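UDP-galactopyranose mutase (Deinococcus radiodurans, PDB 3HDQ) probably interconverts the pyranose and furanose forms of UDP-galactose, using a bound FAD cofactor. Local coordinates at residues A[155-167]-A[188-201]. Residues are numbered along the deposited sequence; the frame is centred on the assembly and turned at random.
With GDU (galactose-uridine-5'-diphosphate), chain K.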
loop_
_atom_site.group_PDB
_atom_site.type_symbol
_atom_site.label_atom_id
_atom_site.label_comp_id
_atom_site.label_asym_id
_atom_site.label_seq_id
_atom_site.Cartn_x
_atom_site.Cartn_y
_atom_site.Cartn_z
ATOM N N GLN A 155 5.137 21.070 45.626
ATOM C CA GLN A 155 4.634 21.386 44.317
ATOM C C GLN A 155 5.178 20.401 43.348
ATOM O O GLN A 155 6.351 20.331 43.168
ATOM C CB GLN A 155 5.150 22.751 43.906
ATOM C CG GLN A 155 4.117 23.830 43.966
ATOM C CD GLN A 155 3.493 24.098 42.636
ATOM O OE1 GLN A 155 3.940 24.965 41.904
ATOM N NE2 GLN A 155 2.443 23.365 42.318
ATOM N N VAL A 156 4.312 19.659 42.698
ATOM C CA VAL A 156 4.743 18.731 41.665
ATOM C C VAL A 156 4.963 19.452 40.343
ATOM O O VAL A 156 4.064 20.115 39.834
ATOM C CB VAL A 156 3.694 17.620 41.471
ATOM C CG1 VAL A 156 4.156 16.624 40.419
ATOM C CG2 VAL A 156 3.410 16.921 42.805
ATOM N N ARG A 157 6.166 19.322 39.791
ATOM C CA ARG A 157 6.498 19.965 38.524
ATOM C C ARG A 157 7.186 18.980 37.599
ATOM O O ARG A 157 7.039 19.033 36.385
ATOM C CB ARG A 157 7.481 21.115 38.741
ATOM C CG ARG A 157 7.572 21.646 40.151
ATOM C CD ARG A 157 8.796 22.551 40.287
ATOM N NE ARG A 157 8.489 23.818 40.951
ATOM C CZ ARG A 157 7.348 24.491 40.809
ATOM N NH1 ARG A 157 6.391 24.039 40.006
ATOM N NH2 ARG A 157 7.168 25.631 41.462
ATOM N N THR A 158 7.964 18.101 38.210
ATOM C CA THR A 158 8.887 17.215 37.530
ATOM C C THR A 158 8.283 15.823 37.318
ATOM O O THR A 158 7.353 15.435 38.028
ATOM C CB THR A 158 10.170 17.121 38.374
ATOM O OG1 THR A 158 11.026 18.223 38.047
ATOM C CG2 THR A 158 10.915 15.869 38.107
ATOM N N SER A 159 8.794 15.086 36.331
ATOM C CA SER A 159 8.387 13.697 36.146
ATOM C C SER A 159 8.848 12.830 37.319
ATOM O O SER A 159 8.219 11.825 37.631
ATOM C CB SER A 159 8.892 13.134 34.813
ATOM O OG SER A 159 7.932 13.327 33.790
ATOM N N GLU A 160 9.950 13.222 37.957
ATOM C CA GLU A 160 10.352 12.635 39.234
ATOM C C GLU A 160 9.314 12.902 40.323
ATOM O O GLU A 160 8.886 11.979 41.014
ATOM C CB GLU A 160 11.712 13.169 39.682
ATOM C CG GLU A 160 12.151 12.698 41.076
ATOM C CD GLU A 160 13.556 13.158 41.407
ATOM O OE1 GLU A 160 14.386 12.347 41.875
ATOM O OE2 GLU A 160 13.837 14.346 41.166
ATOM N N ASP A 161 8.910 14.162 40.467
ATOM C CA ASP A 161 7.922 14.538 41.474
ATOM C C ASP A 161 6.646 13.713 41.387
ATOM O O ASP A 161 6.151 13.253 42.416
ATOM C CB ASP A 161 7.532 16.021 41.364
ATOM C CG ASP A 161 8.692 16.965 41.610
ATOM O OD1 ASP A 161 9.724 16.541 42.179
ATOM O OD2 ASP A 161 8.562 18.148 41.224
ATOM N N VAL A 162 6.092 13.556 40.182
ATOM C CA VAL A 162 4.780 12.915 40.056
ATOM C C VAL A 162 4.791 11.476 40.545
ATOM O O VAL A 162 3.807 10.995 41.094
ATOM C CB VAL A 162 4.198 12.929 38.616
ATOM C CG1 VAL A 162 3.015 13.867 38.532
ATOM C CG2 VAL A 162 5.257 13.268 37.597
ATOM N N VAL A 163 5.910 10.799 40.346
ATOM C CA VAL A 163 6.018 9.395 40.708
ATOM C C VAL A 163 6.425 9.211 42.167
ATOM O O VAL A 163 5.741 8.538 42.932
ATOM C CB VAL A 163 7.019 8.673 39.784
ATOM C CG1 VAL A 163 7.256 7.232 40.253
ATOM C CG2 VAL A 163 6.513 8.724 38.344
ATOM N N VAL A 164 7.534 9.827 42.551
ATOM C CA VAL A 164 8.078 9.648 43.892
ATOM C C VAL A 164 7.092 10.098 44.988
ATOM O O VAL A 164 7.135 9.616 46.107
ATOM C CB VAL A 164 9.455 10.340 44.016
ATOM C CG1 VAL A 164 9.307 11.832 44.356
ATOM C CG2 VAL A 164 10.315 9.628 45.025
ATOM N N SER A 165 6.178 10.994 44.644
ATOM C CA SER A 165 5.195 11.497 45.602
ATOM C C SER A 165 3.959 10.609 45.712
ATOM O O SER A 165 3.071 10.863 46.535
ATOM C CB SER A 165 4.766 12.927 45.229
ATOM O OG SER A 165 3.948 12.932 44.074
ATOM N N LYS A 166 3.899 9.576 44.878
ATOM C CA LYS A 166 2.758 8.663 44.882
ATOM C C LYS A 166 3.117 7.239 45.299
ATOM O O LYS A 166 2.358 6.596 46.030
ATOM C CB LYS A 166 2.055 8.666 43.520
ATOM C CG LYS A 166 1.425 10.002 43.177
ATOM C CD LYS A 166 0.662 9.966 41.867
ATOM C CE LYS A 166 0.254 11.384 41.475
ATOM N NZ LYS A 166 -0.583 11.411 40.251
ATOM N N VAL A 167 4.266 6.751 44.838
ATOM C CA VAL A 167 4.672 5.375 45.125
ATOM C C VAL A 167 6.077 5.271 45.699
ATOM O O VAL A 167 6.604 4.171 45.871
ATOM C CB VAL A 167 4.608 4.489 43.865
ATOM C CG1 VAL A 167 3.184 4.392 43.357
ATOM C CG2 VAL A 167 5.557 5.022 42.790
ATOM N N PRO A 188 14.212 11.986 34.894
ATOM C CA PRO A 188 12.852 12.488 35.112
ATOM C C PRO A 188 12.827 13.854 35.799
ATOM O O PRO A 188 11.837 14.567 35.683
ATOM C CB PRO A 188 12.238 11.433 36.035
ATOM C CG PRO A 188 12.956 10.194 35.703
ATOM C CD PRO A 188 14.369 10.605 35.378
ATOM N N SER A 189 13.884 14.198 36.530
ATOM C CA SER A 189 13.958 15.517 37.159
ATOM C C SER A 189 13.981 16.622 36.097
ATOM O O SER A 189 13.528 17.737 36.346
ATOM C CB SER A 189 15.182 15.629 38.070
ATOM O OG SER A 189 16.384 15.432 37.343
ATOM N N GLU A 190 14.492 16.288 34.912
ATOM C CA GLU A 190 14.611 17.239 33.808
ATOM C C GLU A 190 13.417 17.251 32.842
ATOM O O GLU A 190 13.478 17.871 31.788
ATOM C CB GLU A 190 15.895 16.968 33.029
ATOM C CG GLU A 190 17.178 17.063 33.867
ATOM C CD GLU A 190 18.375 16.445 33.166
ATOM O OE1 GLU A 190 18.381 15.202 32.974
ATOM O OE2 GLU A 190 19.310 17.197 32.809
ATOM N N LEU A 191 12.329 16.577 33.199
ATOM C CA LEU A 191 11.152 16.567 32.343
ATOM C C LEU A 191 9.976 17.135 33.100
ATOM O O LEU A 191 9.911 17.018 34.325
ATOM C CB LEU A 191 10.835 15.144 31.878
ATOM C CG LEU A 191 11.840 14.532 30.905
ATOM C CD1 LEU A 191 11.627 13.026 30.783
ATOM C CD2 LEU A 191 11.737 15.211 29.544
ATOM N N ASP A 192 9.050 17.764 32.384
ATOM C CA ASP A 192 7.788 18.162 33.000
ATOM C C ASP A 192 7.028 16.931 33.518
ATOM O O ASP A 192 7.119 15.837 32.945
ATOM C CB ASP A 192 6.918 18.941 32.013
ATOM C CG ASP A 192 5.672 19.519 32.664
ATOM O OD1 ASP A 192 5.756 20.626 33.249
ATOM O OD2 ASP A 192 4.602 18.872 32.581
ATOM N N ALA A 193 6.278 17.132 34.598
ATOM C CA ALA A 193 5.468 16.103 35.233
ATOM C C ALA A 193 4.604 15.282 34.268
ATOM O O ALA A 193 4.327 14.104 34.515
ATOM C CB ALA A 193 4.579 16.744 36.293
ATOM N N SER A 194 4.177 15.907 33.180
ATOM C CA SER A 194 3.162 15.319 32.299
ATOM C C SER A 194 3.632 14.076 31.537
ATOM O O SER A 194 2.816 13.336 30.996
ATOM C CB SER A 194 2.659 16.366 31.305
ATOM O OG SER A 194 3.707 16.746 30.427
ATOM N N VAL A 195 4.941 13.868 31.479
ATOM C CA VAL A 195 5.506 12.737 30.761
ATOM C C VAL A 195 5.276 11.438 31.538
ATOM O O VAL A 195 4.637 10.522 31.024
ATOM C CB VAL A 195 7.013 12.943 30.471
ATOM C CG1 VAL A 195 7.632 11.683 29.893
ATOM C CG2 VAL A 195 7.198 14.117 29.524
ATOM N N THR A 196 5.765 11.363 32.775
ATOM C CA THR A 196 5.538 10.165 33.584
ATOM C C THR A 196 4.107 10.087 34.129
ATOM O O THR A 196 3.610 8.994 34.387
ATOM C CB THR A 196 6.552 10.009 34.736
ATOM O OG1 THR A 196 6.430 11.111 35.637
ATOM C CG2 THR A 196 7.972 9.936 34.194
ATOM N N ALA A 197 3.453 11.235 34.295
ATOM C CA ALA A 197 2.046 11.265 34.679
ATOM C C ALA A 197 1.151 10.551 33.662
ATOM O O ALA A 197 -0.007 10.256 33.954
ATOM C CB ALA A 197 1.563 12.705 34.879
ATOM N N ARG A 198 1.679 10.286 32.470
ATOM C CA ARG A 198 0.942 9.515 31.466
ATOM C C ARG A 198 0.567 8.121 31.960
ATOM O O ARG A 198 -0.437 7.552 31.540
ATOM C CB ARG A 198 1.750 9.384 30.172
ATOM C CG ARG A 198 1.702 10.614 29.279
ATOM C CD ARG A 198 2.706 10.517 28.120
ATOM N NE ARG A 198 2.425 9.431 27.176
ATOM C CZ ARG A 198 1.613 9.536 26.124
ATOM N NH1 ARG A 198 0.978 10.675 25.885
ATOM N NH2 ARG A 198 1.423 8.499 25.317
ATOM N N VAL A 199 1.391 7.566 32.841
ATOM C CA VAL A 199 1.161 6.226 33.349
ATOM C C VAL A 199 0.667 6.290 34.784
ATOM O O VAL A 199 1.452 6.399 35.716
ATOM C CB VAL A 199 2.452 5.388 33.285
ATOM C CG1 VAL A 199 2.189 3.966 33.729
ATOM C CG2 VAL A 199 3.044 5.435 31.872
ATOM N N PRO A 200 -0.647 6.175 34.975
ATOM C CA PRO A 200 -1.186 6.323 36.331
ATOM C C PRO A 200 -0.769 5.154 37.232
ATOM O O PRO A 200 -0.547 4.049 36.734
ATOM C CB PRO A 200 -2.688 6.265 36.078
ATOM C CG PRO A 200 -2.795 5.168 34.997
ATOM C CD PRO A 200 -1.568 5.415 34.100
ATOM N N THR A 201 -0.639 5.396 38.531
ATOM C CA THR A 201 -0.487 4.305 39.487
ATOM C C THR A 201 -1.848 3.877 39.994
ATOM O O THR A 201 -2.729 4.700 40.189
ATOM C CB THR A 201 0.420 4.663 40.670
ATOM O OG1 THR A 201 0.456 6.089 40.830
ATOM C CG2 THR A 201 1.842 4.116 40.426
HETATM N N1 GDU K . 7.424 5.210 31.593
HETATM C C2 GDU K . 8.216 4.502 32.253
HETATM N N3 GDU K . 8.383 3.270 32.480
HETATM C C4 GDU K . 7.489 2.491 31.846
HETATM C C5 GDU K . 6.464 3.157 31.007
HETATM C C6 GDU K . 6.480 4.501 30.910
HETATM O O2 GDU K . 9.197 5.288 32.915
HETATM O O4 GDU K . 7.536 1.267 31.935
HETATM C C1D GDU K . 7.501 6.640 31.498
HETATM C C2D GDU K . 8.510 7.256 30.500
HETATM O O2D GDU K . 8.940 8.555 30.890
HETATM C C3D GDU K . 7.673 7.280 29.238
HETATM C C4D GDU K . 6.382 7.848 29.823
HETATM O O4D GDU K . 6.258 7.263 31.123
HETATM O O3D GDU K . 8.265 8.109 28.241
HETATM C C5D GDU K . 5.159 7.816 28.918
HETATM O O5D GDU K . 4.923 6.412 28.704
HETATM P PA GDU K . 4.284 5.848 27.354
HETATM O O1A GDU K . 3.886 4.433 27.594
HETATM O O2A GDU K . 3.082 6.644 27.056
HETATM O O3A GDU K . 5.365 5.839 26.190
HETATM P PB GDU K . 4.974 5.938 24.659
HETATM O O1B GDU K . 6.311 5.923 24.019
HETATM O O2B GDU K . 4.292 7.179 24.217
HETATM O O3B GDU K . 4.194 4.647 24.108
HETATM C "C1'" GDU K . 3.390 4.401 22.937
HETATM C "C2'" GDU K . 1.943 4.858 23.218
HETATM C "C3'" GDU K . 1.563 4.245 24.586
HETATM C "C4'" GDU K . 1.457 2.701 24.399
HETATM C "C5'" GDU K . 2.778 2.189 23.759
HETATM C "C6'" GDU K . 2.696 0.720 23.256
HETATM O "O2'" GDU K . 1.818 6.292 23.168
HETATM O "O3'" GDU K . 0.326 4.840 25.041
HETATM O "O4'" GDU K . 0.320 2.432 23.553
HETATM O "O5'" GDU K . 3.406 2.971 22.705
HETATM O "O6'" GDU K . 3.272 -0.223 24.191
#
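Ser159 and Thr196 tie helix 159-184 to the loop 188-201, part of which lines the substrate pocket of this FAD-dependent mutase. A single beta bridge pairs Thr158 with Asp192: Ala193 N donates to Arg157 O (2.7 Å) and Ser159 N to Leu191 O (3.0 Å). Followed outward, the Ser159 side chain first sets CB against Thr196 CG2 at 3.4 Å. Its OG then donates to Asp192 O (2.8 Å) and accepts from Thr196 N (3.1 Å), the latter bond fairly straight at 161°. Asp192 O is gripped from opposite faces of its plane, by Ser159 OG and by Val195 N, which closes the type I turn 192-195. With chi1 at 62°, Thr196 OG1 sits between its own N and carbonyl carbon and donates to Ser159 O in the carbonyl plane, on a lone pair. An alanine at Ser159 would remove OG and is likely to leave Thr196 N without its acceptor and the turn less firmly tied to the helix. Val162 packs beside this network, its CG2 3.8 Å from Ala193 CB. Two residues beyond Thr196, Arg198, which also bonds Asn372, reaches the substrate: its NE and NH2 both donate to O2A of the UDP-galactose, NE at 2.9 Å and NH2 at 3.0 Å.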